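Local coordinates for protein acetyltransferase, GNAT family (Colwellia psychrerythraea, PDB 3IWG) that probably transfers acyl groups other than amino-acyl groups, as expected of a GNAT-family acetyltransferase, at residues L125-N130 with K255-A260; I28-G33 with T205-L210; C197-Q202 with A236-T241. One frame throughout, in Å; residues are numbered along the deposited sequence.

From the N terminus, the first segment met is the loop 28-33, between helices 17-26 and 33-39; interaction 2 closes when strand 207-214 returns to it 172 residues later. Before that, strand 117-129 has passed, opening interaction 1, which helix 251-259 completes 125 residues on. Interaction 3 joins the end of strand 190-199 to the end of helix 223-237, and lies wholly within the loop of interaction 1, whereas interaction 2 crosses both. The centres of interactions 2 and 3 are about 9 Å apart, and backbone contacts between Glu206, Ala208 and Thr241 link them. Interactions 1 and 2 touch through Met126 CE, a selenomethionine methyl, packed on Pro30 O.

Interaction 1: L125-N130 with K255-A260; sequences LMYQHN and KAIAHA
The Tyr127 ring offers one face to Ile257, whose CG2 methyl sits 3.4 Å from the ring centroid and 11° off the ring normal, the geometry of a CH-pi contact. Because this methyl is over the middle of the ring, its distances to the ring carbons are nearly even: Ile257 CG2 is 3.5 Å from Tyr127 CD2, and Ile257 CG2 is 3.9 Å from Tyr127 CZ. The Ile257 CD1 methyl comes to the rim of the same ring, 3.9 Å from Tyr127 CE1. With CG2 anti to the backbone N of Ile257, the isoleucine spends its short branch on the ring face while the longer one runs on to CD1. The second flat group, His129, is met at its edge: Ala260 O lies in the imidazole plane, 3.5 Å from His129 NE2, a near approach without a hydrogen bond. It is CG anti to the backbone N (chi1 -173°) that brings the imidazole end near the last turn of the helix, where Ala260 is the first residue to leave helical geometry. Phe262 meets His129 edge-to-face, and Leu228 of helix 223-237 touches both Ile257 and Ala260. The contact is therefore a largely buried packing of a helix against strands: helix 251-259 packs across strand 117-129 and its neighbours 241-247 and 262-273, consistent with the alpha/beta layering of the GNAT fold, here joining segments from the two acetyltransferase-family regions of the chain.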
ATOM      1  N   LEU A 125      -4.802 -14.969 -19.630  1.00 26.49           N
ATOM      2  CA  LEU A 125      -4.501 -14.523 -20.956  1.00 25.24           C
ATOM      3  C   LEU A 125      -3.861 -13.146 -20.856  1.00 24.96           C
ATOM      4  O   LEU A 125      -4.300 -12.317 -20.043  1.00 25.72           O
ATOM      5  CB  LEU A 125      -5.784 -14.463 -21.776  1.00 25.57           C
ATOM      6  CG  LEU A 125      -6.581 -15.752 -22.078  1.00 25.77           C
ATOM      7  CD1 LEU A 125      -7.227 -16.325 -20.802  1.00 26.79           C
ATOM      8  CD2 LEU A 125      -7.641 -15.464 -23.128  1.00 21.34           C
HETATM    9  N   MSE A 126      -2.848 -12.910 -21.674  1.00 23.59           N
HETATM   10  CA  MSE A 126      -2.202 -11.632 -21.801  1.00 23.28           C
HETATM   11  C   MSE A 126      -2.542 -11.042 -23.137  1.00 24.33           C
HETATM   12  O   MSE A 126      -2.327 -11.716 -24.207  1.00 27.43           O
HETATM   13  CB  MSE A 126      -0.687 -11.801 -21.753  1.00 23.04           C
HETATM   14  CG  MSE A 126      -0.202 -12.318 -20.437  1.00 22.64           C
HETATM   15 SE   MSE A 126       1.470 -13.276 -20.542  0.60 20.86          SE
HETATM   16  CE  MSE A 126       2.617 -11.923 -21.242  1.00 18.98           C
ATOM     17  N   TYR A 127      -3.025  -9.802 -23.116  1.00 23.59           N
ATOM     18  CA  TYR A 127      -3.506  -9.144 -24.282  1.00 25.10           C
ATOM     19  C   TYR A 127      -2.742  -7.921 -24.537  1.00 26.89           C
ATOM     20  O   TYR A 127      -2.147  -7.332 -23.607  1.00 27.10           O
ATOM     21  CB  TYR A 127      -4.933  -8.652 -24.143  1.00 24.90           C
ATOM     22  CG  TYR A 127      -5.984  -9.683 -23.898  1.00 25.74           C
ATOM     23  CD1 TYR A 127      -6.208 -10.192 -22.620  1.00 25.34           C
ATOM     24  CD2 TYR A 127      -6.836 -10.062 -24.913  1.00 26.97           C
ATOM     25  CE1 TYR A 127      -7.236 -11.108 -22.377  1.00 25.13           C
ATOM     26  CE2 TYR A 127      -7.852 -10.990 -24.690  1.00 25.39           C
ATOM     27  CZ  TYR A 127      -8.043 -11.507 -23.425  1.00 25.79           C
ATOM     28  OH  TYR A 127      -9.071 -12.421 -23.221  1.00 27.10           O
ATOM     29  N   GLN A 128      -2.804  -7.482 -25.788  1.00 28.19           N
ATOM     30  CA  GLN A 128      -2.298  -6.188 -26.099  1.00 31.15           C
ATOM     31  C   GLN A 128      -3.174  -5.505 -27.130  1.00 31.56           C
ATOM     32  O   GLN A 128      -3.964  -6.119 -27.787  1.00 28.64           O
ATOM     33  CB  GLN A 128      -0.823  -6.295 -26.535  1.00 33.23           C
ATOM     34  CG  GLN A 128      -0.102  -7.627 -26.013  1.00 38.55           C
ATOM     35  CD  GLN A 128      -0.398  -8.801 -26.932  1.00 42.48           C
ATOM     36  OE1 GLN A 128      -0.784  -9.934 -26.531  1.00 49.07           O
ATOM     37  NE2 GLN A 128      -0.267  -8.517 -28.197  1.00 47.77           N
ATOM     38  N   HIS A 129      -3.016  -4.200 -27.241  1.00 34.62           N
ATOM     39  CA  HIS A 129      -3.964  -3.413 -27.935  1.00 36.64           C
ATOM     40  C   HIS A 129      -3.466  -3.049 -29.283  1.00 39.91           C
ATOM     41  O   HIS A 129      -2.528  -2.280 -29.405  1.00 41.10           O
ATOM     42  CB  HIS A 129      -4.292  -2.142 -27.212  1.00 36.06           C
ATOM     43  CG  HIS A 129      -5.406  -1.405 -27.854  1.00 33.59           C
ATOM     44  ND1 HIS A 129      -5.192  -0.364 -28.722  1.00 32.24           N
ATOM     45  CD2 HIS A 129      -6.743  -1.609 -27.821  1.00 31.62           C
ATOM     46  CE1 HIS A 129      -6.356   0.073 -29.173  1.00 31.28           C
ATOM     47  NE2 HIS A 129      -7.312  -0.676 -28.653  1.00 32.16           N
ATOM     48  N   ASN A 130      -4.164  -3.598 -30.271  1.00 43.18           N
ATOM     49  CA  ASN A 130      -4.034  -3.255 -31.675  1.00 46.38           C
ATOM     50  C   ASN A 130      -4.876  -1.996 -31.962  1.00 47.80           C
ATOM     51  O   ASN A 130      -6.116  -2.039 -31.774  1.00 47.91           O
ATOM     52  CB  ASN A 130      -4.583  -4.450 -32.507  1.00 46.76           C
ATOM     53  CG  ASN A 130      -3.785  -4.719 -33.783  1.00 48.22           C
ATOM     54  OD1 ASN A 130      -3.246  -5.820 -33.960  1.00 47.97           O
ATOM     55  ND2 ASN A 130      -3.716  -3.727 -34.682  1.00 50.49           N
ATOM     56  N   LYS A 255     -14.362 -11.293 -22.836  1.00 25.91           N
ATOM     57  CA  LYS A 255     -15.290 -10.755 -23.807  1.00 26.02           C
ATOM     58  C   LYS A 255     -15.081  -9.222 -23.874  1.00 24.33           C
ATOM     59  O   LYS A 255     -14.890  -8.714 -24.950  1.00 24.54           O
ATOM     60  CB  LYS A 255     -16.740 -11.172 -23.423  1.00 26.60           C
ATOM     61  CG  LYS A 255     -17.845 -10.874 -24.420  1.00 31.19           C
ATOM     62  CD  LYS A 255     -19.284 -10.964 -23.744  1.00 34.74           C
ATOM     63  CE  LYS A 255     -20.399 -11.464 -24.702  1.00 38.41           C
ATOM     64  NZ  LYS A 255     -21.004 -10.466 -25.690  1.00 40.44           N
ATOM     65  N   ALA A 256     -15.061  -8.504 -22.746  1.00 22.47           N
ATOM     66  CA  ALA A 256     -14.938  -7.025 -22.785  1.00 22.23           C
ATOM     67  C   ALA A 256     -13.563  -6.602 -23.354  1.00 22.04           C
ATOM     68  O   ALA A 256     -13.424  -5.636 -24.114  1.00 20.97           O
ATOM     69  CB  ALA A 256     -15.102  -6.429 -21.376  1.00 22.71           C
ATOM     70  N   ILE A 257     -12.547  -7.357 -22.986  1.00 21.62           N
ATOM     71  CA  ILE A 257     -11.208  -7.024 -23.419  1.00 22.12           C
ATOM     72  C   ILE A 257     -11.134  -7.133 -24.926  1.00 21.75           C
ATOM     73  O   ILE A 257     -10.618  -6.241 -25.574  1.00 20.08           O
ATOM     74  CB  ILE A 257     -10.184  -7.872 -22.744  1.00 21.37           C
ATOM     75  CG1 ILE A 257     -10.115  -7.471 -21.272  1.00 22.39           C
ATOM     76  CG2 ILE A 257      -8.832  -7.698 -23.377  1.00 22.97           C
ATOM     77  CD1 ILE A 257      -9.283  -8.392 -20.409  1.00 21.35           C
ATOM     78  N   ALA A 258     -11.734  -8.176 -25.487  1.00 22.71           N
ATOM     79  CA  ALA A 258     -11.579  -8.417 -26.916  1.00 22.97           C
ATOM     80  C   ALA A 258     -12.486  -7.426 -27.651  1.00 24.20           C
ATOM     81  O   ALA A 258     -12.147  -6.977 -28.733  1.00 24.56           O
ATOM     82  CB  ALA A 258     -11.907  -9.830 -27.256  1.00 22.02           C
ATOM     83  N   HIS A 259     -13.617  -7.047 -27.045  1.00 25.16           N
ATOM     84  CA  HIS A 259     -14.459  -6.014 -27.645  1.00 26.16           C
ATOM     85  C   HIS A 259     -13.791  -4.643 -27.606  1.00 25.79           C
ATOM     86  O   HIS A 259     -14.065  -3.801 -28.446  1.00 24.72           O
ATOM     87  CB  HIS A 259     -15.803  -5.888 -26.936  1.00 27.13           C
ATOM     88  CG  HIS A 259     -16.712  -7.061 -27.119  1.00 30.66           C
ATOM     89  ND1 HIS A 259     -16.633  -7.906 -28.213  1.00 32.47           N
ATOM     90  CD2 HIS A 259     -17.766  -7.489 -26.378  1.00 30.88           C
ATOM     91  CE1 HIS A 259     -17.577  -8.826 -28.116  1.00 33.49           C
ATOM     92  NE2 HIS A 259     -18.273  -8.598 -27.011  1.00 35.20           N
ATOM     93  N   ALA A 260     -12.921  -4.410 -26.627  1.00 25.24           N
ATOM     94  CA  ALA A 260     -12.248  -3.123 -26.517  1.00 24.70           C
ATOM     95  C   ALA A 260     -11.061  -3.037 -27.494  1.00 24.66           C
ATOM     96  O   ALA A 260     -10.250  -2.131 -27.382  1.00 23.85           O
ATOM     97  CB  ALA A 260     -11.788  -2.876 -25.063  1.00 24.35           C
TER

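Interaction 2: I28-G33 with T205-L210; sequences IVPLDG and TEYADL
Pro30 and Tyr207 form the apolar half of the first shell. Pro30 CG stands over the centre of the phenol ring, 3.5 Å from its centroid and 6° off the normal, so this CH-pi contact is almost exactly face-on. Pro30 CD extends it toward the phenol oxygen, at 3.7 Å from Tyr207 CZ, while Pro30 CB lies over the other flank near CD2 and CE2. Farther along both segments the contact turns polar. Asp209 holds CG anti to the backbone N (chi1 -171°), which puts its carboxylate beside Gly33 N. Gly33 N gives a weak hydrogen bond to Asp209 OD2, long at 3.4 Å and bent to 127°. The other carboxylate oxygen is reached through water: one molecule donates to Asp32 OD1 at 2.6 Å and to Asp209 OD1 at 2.8 Å. This bridge probably eases the proximity of two acidic groups, Asp32 OD1 lying 4.3 Å from Asp209 OD2. Farther out, Ser245 OG hydrogen-bonds Asp32 OD1, and Asp32 OD2 caps the following helix at Trp35 N, which fixes the N-cap carboxylate from both oxygens. Arg198 makes a long, weak ion pair with Asp209 OD2. Ile243 of strand 241-247 touches both Pro30 and Tyr207. The contact thus joins the loop between helices 17-26 and 33-39 to strand 207-214, which runs between strands 190-199 and 241-247.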
ATOM      1  N   ILE A  28       9.151 -11.710 -25.258  1.00 29.51           N
ATOM      2  CA  ILE A  28       8.639 -11.452 -26.602  1.00 29.89           C
ATOM      3  C   ILE A  28       7.687 -10.296 -26.514  1.00 29.20           C
ATOM      4  O   ILE A  28       7.647  -9.449 -27.404  1.00 29.26           O
ATOM      5  CB  ILE A  28       7.880 -12.690 -27.232  1.00 30.57           C
ATOM      6  CG1 ILE A  28       8.805 -13.882 -27.402  1.00 32.18           C
ATOM      7  CG2 ILE A  28       7.334 -12.372 -28.640  1.00 32.04           C
ATOM      8  CD1 ILE A  28      10.187 -13.503 -27.977  1.00 30.87           C
ATOM      9  N   VAL A  29       6.897 -10.267 -25.444  1.00 29.29           N
ATOM     10  CA  VAL A  29       6.042  -9.115 -25.161  1.00 28.69           C
ATOM     11  C   VAL A  29       6.301  -8.633 -23.764  1.00 28.71           C
ATOM     12  O   VAL A  29       6.883  -9.341 -22.947  1.00 29.55           O
ATOM     13  CB  VAL A  29       4.534  -9.445 -25.319  1.00 29.16           C
ATOM     14  CG1 VAL A  29       4.173  -9.572 -26.815  1.00 29.20           C
ATOM     15  CG2 VAL A  29       4.118 -10.686 -24.475  1.00 28.32           C
ATOM     16  N   PRO A  30       5.828  -7.436 -23.442  1.00 28.24           N
ATOM     17  CA  PRO A  30       5.879  -7.073 -22.005  1.00 27.20           C
ATOM     18  C   PRO A  30       5.128  -8.085 -21.108  1.00 26.90           C
ATOM     19  O   PRO A  30       4.067  -8.588 -21.478  1.00 27.06           O
ATOM     20  CB  PRO A  30       5.227  -5.686 -21.978  1.00 27.17           C
ATOM     21  CG  PRO A  30       4.369  -5.657 -23.285  1.00 27.77           C
ATOM     22  CD  PRO A  30       5.216  -6.386 -24.279  1.00 27.63           C
ATOM     23  N   LEU A  31       5.713  -8.410 -19.964  1.00 26.08           N
ATOM     24  CA  LEU A  31       5.116  -9.335 -19.021  1.00 25.58           C
ATOM     25  C   LEU A  31       4.158  -8.669 -18.015  1.00 25.31           C
ATOM     26  O   LEU A  31       4.178  -7.455 -17.781  1.00 24.37           O
ATOM     27  CB  LEU A  31       6.199 -10.081 -18.257  1.00 25.94           C
ATOM     28  CG  LEU A  31       7.265 -10.738 -19.134  1.00 27.15           C
ATOM     29  CD1 LEU A  31       8.319 -11.380 -18.277  1.00 24.20           C
ATOM     30  CD2 LEU A  31       6.559 -11.735 -20.086  1.00 20.09           C
ATOM     31  N   ASP A  32       3.333  -9.499 -17.400  1.00 25.05           N
ATOM     32  CA  ASP A  32       2.317  -9.012 -16.502  1.00 25.64           C
ATOM     33  C   ASP A  32       2.864  -8.316 -15.258  1.00 25.39           C
ATOM     34  O   ASP A  32       3.518  -8.932 -14.427  1.00 25.27           O
ATOM     35  CB  ASP A  32       1.423 -10.127 -16.004  1.00 25.34           C
ATOM     36  CG  ASP A  32       0.282  -9.578 -15.206  1.00 27.33           C
ATOM     37  OD1 ASP A  32      -0.671  -9.110 -15.863  1.00 27.37           O
ATOM     38  OD2 ASP A  32       0.376  -9.527 -13.950  1.00 30.34           O
ATOM     39  N   GLY A  33       2.504  -7.058 -15.108  1.00 25.75           N
ATOM     40  CA  GLY A  33       2.888  -6.273 -13.926  1.00 26.73           C
ATOM     41  C   GLY A  33       2.677  -6.869 -12.537  1.00 26.52           C
ATOM     42  O   GLY A  33       3.559  -6.796 -11.689  1.00 25.45           O
ATOM     43  N   THR A 205       8.570   0.685 -19.706  1.00 30.11           N
ATOM     44  CA  THR A 205       8.054   2.054 -19.567  1.00 30.07           C
ATOM     45  C   THR A 205       7.337   2.605 -20.810  1.00 29.62           C
ATOM     46  O   THR A 205       6.932   3.746 -20.843  1.00 29.16           O
ATOM     47  CB  THR A 205       9.193   3.054 -19.200  1.00 30.44           C
ATOM     48  OG1 THR A 205      10.164   3.046 -20.246  1.00 31.37           O
ATOM     49  CG2 THR A 205       9.858   2.686 -17.876  1.00 30.52           C
ATOM     50  N   GLU A 206       7.209   1.807 -21.849  1.00 29.72           N
ATOM     51  CA  GLU A 206       6.457   2.219 -23.013  1.00 30.64           C
ATOM     52  C   GLU A 206       5.015   1.656 -22.952  1.00 28.95           C
ATOM     53  O   GLU A 206       4.194   1.964 -23.806  1.00 28.94           O
ATOM     54  CB  GLU A 206       7.219   1.863 -24.320  1.00 31.42           C
ATOM     55  CG  GLU A 206       7.782   0.387 -24.441  1.00 37.38           C
ATOM     56  CD  GLU A 206       8.947  -0.035 -23.425  1.00 42.29           C
ATOM     57  OE1 GLU A 206      10.149   0.326 -23.592  1.00 47.49           O
ATOM     58  OE2 GLU A 206       8.660  -0.770 -22.468  1.00 43.81           O
ATOM     59  N   TYR A 207       4.684   0.911 -21.906  1.00 27.50           N
ATOM     60  CA  TYR A 207       3.359   0.326 -21.779  1.00 26.59           C
ATOM     61  C   TYR A 207       2.567   0.774 -20.546  1.00 26.71           C
ATOM     62  O   TYR A 207       3.127   1.245 -19.525  1.00 26.56           O
ATOM     63  CB  TYR A 207       3.501  -1.183 -21.752  1.00 26.80           C
ATOM     64  CG  TYR A 207       4.177  -1.741 -22.997  1.00 26.49           C
ATOM     65  CD1 TYR A 207       3.441  -2.031 -24.128  1.00 27.33           C
ATOM     66  CD2 TYR A 207       5.563  -1.981 -23.033  1.00 29.44           C
ATOM     67  CE1 TYR A 207       4.037  -2.568 -25.282  1.00 28.90           C
ATOM     68  CE2 TYR A 207       6.186  -2.507 -24.196  1.00 30.50           C
ATOM     69  CZ  TYR A 207       5.414  -2.794 -25.321  1.00 30.94           C
ATOM     70  OH  TYR A 207       5.988  -3.327 -26.487  1.00 33.16           O
ATOM     71  N   ALA A 208       1.249   0.642 -20.661  1.00 25.58           N
ATOM     72  CA  ALA A 208       0.339   0.832 -19.544  1.00 24.98           C
ATOM     73  C   ALA A 208      -0.420  -0.484 -19.313  1.00 24.77           C
ATOM     74  O   ALA A 208      -0.936  -1.089 -20.248  1.00 24.94           O
ATOM     75  CB  ALA A 208      -0.606   1.965 -19.811  1.00 23.39           C
ATOM     76  N   ASP A 209      -0.496  -0.913 -18.066  1.00 24.36           N
ATOM     77  CA  ASP A 209      -1.144  -2.152 -17.711  1.00 24.70           C
ATOM     78  C   ASP A 209      -2.502  -1.775 -17.090  1.00 24.73           C
ATOM     79  O   ASP A 209      -2.545  -1.114 -16.048  1.00 24.79           O
ATOM     80  CB  ASP A 209      -0.253  -2.859 -16.701  1.00 24.79           C
ATOM     81  CG  ASP A 209      -0.679  -4.299 -16.377  1.00 28.13           C
ATOM     82  OD1 ASP A 209      -1.608  -4.897 -16.983  1.00 33.87           O
ATOM     83  OD2 ASP A 209      -0.016  -4.865 -15.484  1.00 30.91           O
ATOM     84  N   LEU A 210      -3.596  -2.191 -17.729  1.00 24.19           N
ATOM     85  CA  LEU A 210      -4.932  -1.781 -17.333  1.00 24.90           C
ATOM     86  C   LEU A 210      -5.666  -2.825 -16.490  1.00 25.72           C
ATOM     87  O   LEU A 210      -5.492  -4.012 -16.663  1.00 26.78           O
ATOM     88  CB  LEU A 210      -5.769  -1.469 -18.572  1.00 24.43           C
ATOM     89  CG  LEU A 210      -5.063  -0.643 -19.635  1.00 23.38           C
ATOM     90  CD1 LEU A 210      -5.983  -0.351 -20.838  1.00 17.09           C
ATOM     91  CD2 LEU A 210      -4.453   0.654 -19.058  1.00 20.11           C
TER
HETATM   92  O   HOH W   1      -0.682  -7.428 -17.871  1.00 31.46           O

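Interaction 3: C197-Q202 with A236-T241; sequences CRLFDQ and ATQGLT
Leu199 and Leu240 both carry CG anti to the carbonyl carbon, and from these settings (chi1 -85° and -49°) their branches meet at about a right angle. Leu240 chi2, at 167°, directs CD1 to the Leu199 isobutyl group: Leu240 CD1 is 3.6 Å from Leu199 CD1 and 3.7 Å from Leu199 CG. Gln238 comes from another part of the same turn, its chain extended beyond CG, and crosses Leu199 obliquely. Its carbonyl oxygen rests against both methyls of the leucine, with Gln238 OE1 3.6 Å from Leu199 CD1 and 3.7 Å from Leu199 CD2; this is van der Waals packing. The amide nitrogen is turned elsewhere: Gln238 NE2 hydrogen-bonds the backbone oxygen of His234 in the preceding helical turn. A water adds a looser tie, donating to Cys197 O at 3.0 Å and accepting a weak bond from Gln238 NE2 at 3.4 Å. An alanine at Leu199 would lack both methyls and is likely to leave Leu240 CD1 without its leucine neighbour and Gln238 OE1 without its apolar support. The helix end is shaped by a Schellman motif at Gly239, whose positive phi favours glycine and whose N bonds to Ala236 O at 2.9 Å. Cys197 packs deeper, on Leu231 and Ala235 of helix 223-237, and Leu240 also touches Ala208. The contact thus ties the end of strand 190-199 to the turn linking helix 223-237 with strand 241-247, with strand 207-214 lying between the two strands.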
ATOM      1  N   CYS A 197      -4.860   2.509 -14.817  1.00 22.89           N
ATOM      2  CA  CYS A 197      -3.980   2.673 -15.932  1.00 23.59           C
ATOM      3  C   CYS A 197      -2.562   2.827 -15.365  1.00 24.26           C
ATOM      4  O   CYS A 197      -2.124   3.947 -15.081  1.00 23.30           O
ATOM      5  CB  CYS A 197      -4.383   3.920 -16.698  1.00 23.59           C
ATOM      6  SG  CYS A 197      -3.414   4.262 -18.190  1.00 26.31           S
ATOM      7  N   ARG A 198      -1.863   1.705 -15.199  1.00 23.89           N
ATOM      8  CA  ARG A 198      -0.645   1.712 -14.410  1.00 24.62           C
ATOM      9  C   ARG A 198       0.578   1.789 -15.250  1.00 24.12           C
ATOM     10  O   ARG A 198       0.719   1.047 -16.206  1.00 23.78           O
ATOM     11  CB  ARG A 198      -0.503   0.423 -13.660  1.00 25.53           C
ATOM     12  CG  ARG A 198      -1.662   0.040 -12.710  1.00 27.17           C
ATOM     13  CD  ARG A 198      -1.419  -1.446 -12.318  1.00 31.43           C
ATOM     14  NE  ARG A 198      -2.690  -2.040 -12.088  1.00 38.85           N
ATOM     15  CZ  ARG A 198      -3.246  -3.049 -12.737  1.00 38.89           C
ATOM     16  NH1 ARG A 198      -4.475  -3.396 -12.355  1.00 42.27           N
ATOM     17  NH2 ARG A 198      -2.600  -3.750 -13.645  1.00 40.96           N
ATOM     18  N   LEU A 199       1.497   2.642 -14.862  1.00 23.80           N
ATOM     19  CA  LEU A 199       2.754   2.736 -15.563  1.00 24.67           C
ATOM     20  C   LEU A 199       3.690   1.779 -14.925  1.00 24.75           C
ATOM     21  O   LEU A 199       3.505   1.423 -13.788  1.00 24.37           O
ATOM     22  CB  LEU A 199       3.343   4.138 -15.447  1.00 24.04           C
ATOM     23  CG  LEU A 199       2.785   5.084 -16.490  1.00 25.27           C
ATOM     24  CD1 LEU A 199       1.273   5.072 -16.507  1.00 24.74           C
ATOM     25  CD2 LEU A 199       3.368   6.539 -16.272  1.00 23.96           C
ATOM     26  N   PHE A 200       4.702   1.390 -15.676  1.00 26.69           N
ATOM     27  CA  PHE A 200       5.834   0.636 -15.166  1.00 28.11           C
ATOM     28  C   PHE A 200       7.010   1.554 -14.865  1.00 29.48           C
ATOM     29  O   PHE A 200       7.388   2.406 -15.681  1.00 29.77           O
ATOM     30  CB  PHE A 200       6.271  -0.332 -16.212  1.00 28.54           C
ATOM     31  CG  PHE A 200       5.274  -1.409 -16.466  1.00 29.48           C
ATOM     32  CD1 PHE A 200       5.294  -2.564 -15.707  1.00 29.62           C
ATOM     33  CD2 PHE A 200       4.328  -1.273 -17.469  1.00 28.13           C
ATOM     34  CE1 PHE A 200       4.392  -3.580 -15.961  1.00 31.46           C
ATOM     35  CE2 PHE A 200       3.398  -2.265 -17.709  1.00 28.66           C
ATOM     36  CZ  PHE A 200       3.434  -3.432 -16.966  1.00 29.72           C
ATOM     37  N   ASP A 201       7.623   1.383 -13.705  1.00 30.92           N
ATOM     38  CA  ASP A 201       8.748   2.240 -13.364  1.00 32.53           C
ATOM     39  C   ASP A 201      10.062   1.865 -14.099  1.00 33.61           C
ATOM     40  O   ASP A 201      10.924   2.727 -14.271  1.00 33.71           O
ATOM     41  CB  ASP A 201       8.914   2.312 -11.838  1.00 32.72           C
ATOM     42  CG  ASP A 201       7.788   3.112 -11.163  1.00 34.61           C
ATOM     43  OD1 ASP A 201       7.019   3.845 -11.850  1.00 37.21           O
ATOM     44  OD2 ASP A 201       7.645   2.982  -9.939  1.00 37.33           O
ATOM     45  N   GLN A 202      10.187   0.609 -14.536  1.00 34.50           N
ATOM     46  CA  GLN A 202      11.369   0.137 -15.260  1.00 36.48           C
ATOM     47  C   GLN A 202      11.011  -0.949 -16.272  1.00 35.56           C
ATOM     48  O   GLN A 202       9.981  -1.595 -16.172  1.00 35.49           O
ATOM     49  CB  GLN A 202      12.377  -0.480 -14.294  1.00 37.52           C
ATOM     50  CG  GLN A 202      12.042  -0.246 -12.824  1.00 43.90           C
ATOM     51  CD  GLN A 202      12.374  -1.440 -11.925  1.00 51.11           C
ATOM     52  OE1 GLN A 202      11.459  -2.156 -11.465  1.00 52.82           O
ATOM     53  NE2 GLN A 202      13.686  -1.664 -11.673  1.00 53.27           N
ATOM     54  N   ALA A 236      -2.784   6.232 -24.277  1.00 23.32           N
ATOM     55  CA  ALA A 236      -2.312   6.820 -25.504  1.00 24.29           C
ATOM     56  C   ALA A 236      -1.906   8.327 -25.344  1.00 25.23           C
ATOM     57  O   ALA A 236      -0.898   8.729 -25.863  1.00 24.91           O
ATOM     58  CB  ALA A 236      -3.346   6.619 -26.676  1.00 23.45           C
ATOM     59  N   THR A 237      -2.642   9.138 -24.598  1.00 26.62           N
ATOM     60  CA  THR A 237      -2.183  10.506 -24.394  1.00 28.55           C
ATOM     61  C   THR A 237      -0.826  10.596 -23.691  1.00 28.65           C
ATOM     62  O   THR A 237      -0.113  11.580 -23.887  1.00 28.88           O
ATOM     63  CB  THR A 237      -3.161  11.367 -23.596  1.00 28.95           C
ATOM     64  OG1 THR A 237      -3.167  10.936 -22.220  1.00 31.43           O
ATOM     65  CG2 THR A 237      -4.567  11.298 -24.229  1.00 29.06           C
ATOM     66  N   GLN A 238      -0.469   9.586 -22.892  1.00 28.75           N
ATOM     67  CA  GLN A 238       0.859   9.542 -22.245  1.00 28.15           C
ATOM     68  C   GLN A 238       1.902   8.916 -23.118  1.00 27.52           C
ATOM     69  O   GLN A 238       3.020   8.735 -22.684  1.00 27.06           O
ATOM     70  CB  GLN A 238       0.819   8.756 -20.940  1.00 28.29           C
ATOM     71  CG  GLN A 238       0.165   9.468 -19.822  1.00 29.36           C
ATOM     72  CD  GLN A 238      -0.185   8.529 -18.716  1.00 30.72           C
ATOM     73  OE1 GLN A 238       0.522   8.427 -17.717  1.00 32.59           O
ATOM     74  NE2 GLN A 238      -1.295   7.829 -18.883  1.00 31.26           N
ATOM     75  N   GLY A 239       1.528   8.529 -24.330  1.00 27.56           N
ATOM     76  CA  GLY A 239       2.468   7.912 -25.280  1.00 27.18           C
ATOM     77  C   GLY A 239       2.681   6.423 -25.068  1.00 26.56           C
ATOM     78  O   GLY A 239       3.641   5.864 -25.578  1.00 25.30           O
ATOM     79  N   LEU A 240       1.783   5.790 -24.323  1.00 26.09           N
ATOM     80  CA  LEU A 240       1.969   4.369 -23.925  1.00 26.54           C
ATOM     81  C   LEU A 240       1.048   3.413 -24.680  1.00 25.97           C
ATOM     82  O   LEU A 240      -0.051   3.745 -25.033  1.00 25.14           O
ATOM     83  CB  LEU A 240       1.714   4.204 -22.423  1.00 26.23           C
ATOM     84  CG  LEU A 240       2.403   5.177 -21.470  1.00 27.38           C
ATOM     85  CD1 LEU A 240       1.795   5.090 -20.062  1.00 23.53           C
ATOM     86  CD2 LEU A 240       3.889   4.911 -21.464  1.00 27.72           C
ATOM     87  N   THR A 241       1.503   2.203 -24.880  1.00 26.65           N
ATOM     88  CA  THR A 241       0.703   1.166 -25.527  1.00 27.10           C
ATOM     89  C   THR A 241       0.016   0.354 -24.437  1.00 26.79           C
ATOM     90  O   THR A 241       0.624   0.049 -23.417  1.00 28.71           O
ATOM     91  CB  THR A 241       1.621   0.265 -26.375  1.00 26.53           C
ATOM     92  OG1 THR A 241       2.163   1.061 -27.418  1.00 29.61           O
ATOM     93  CG2 THR A 241       0.892  -0.856 -27.027  1.00 27.04           C
TER
HETATM   94  O   HOH W   2      -2.110   6.861 -15.739  1.00 30.19           O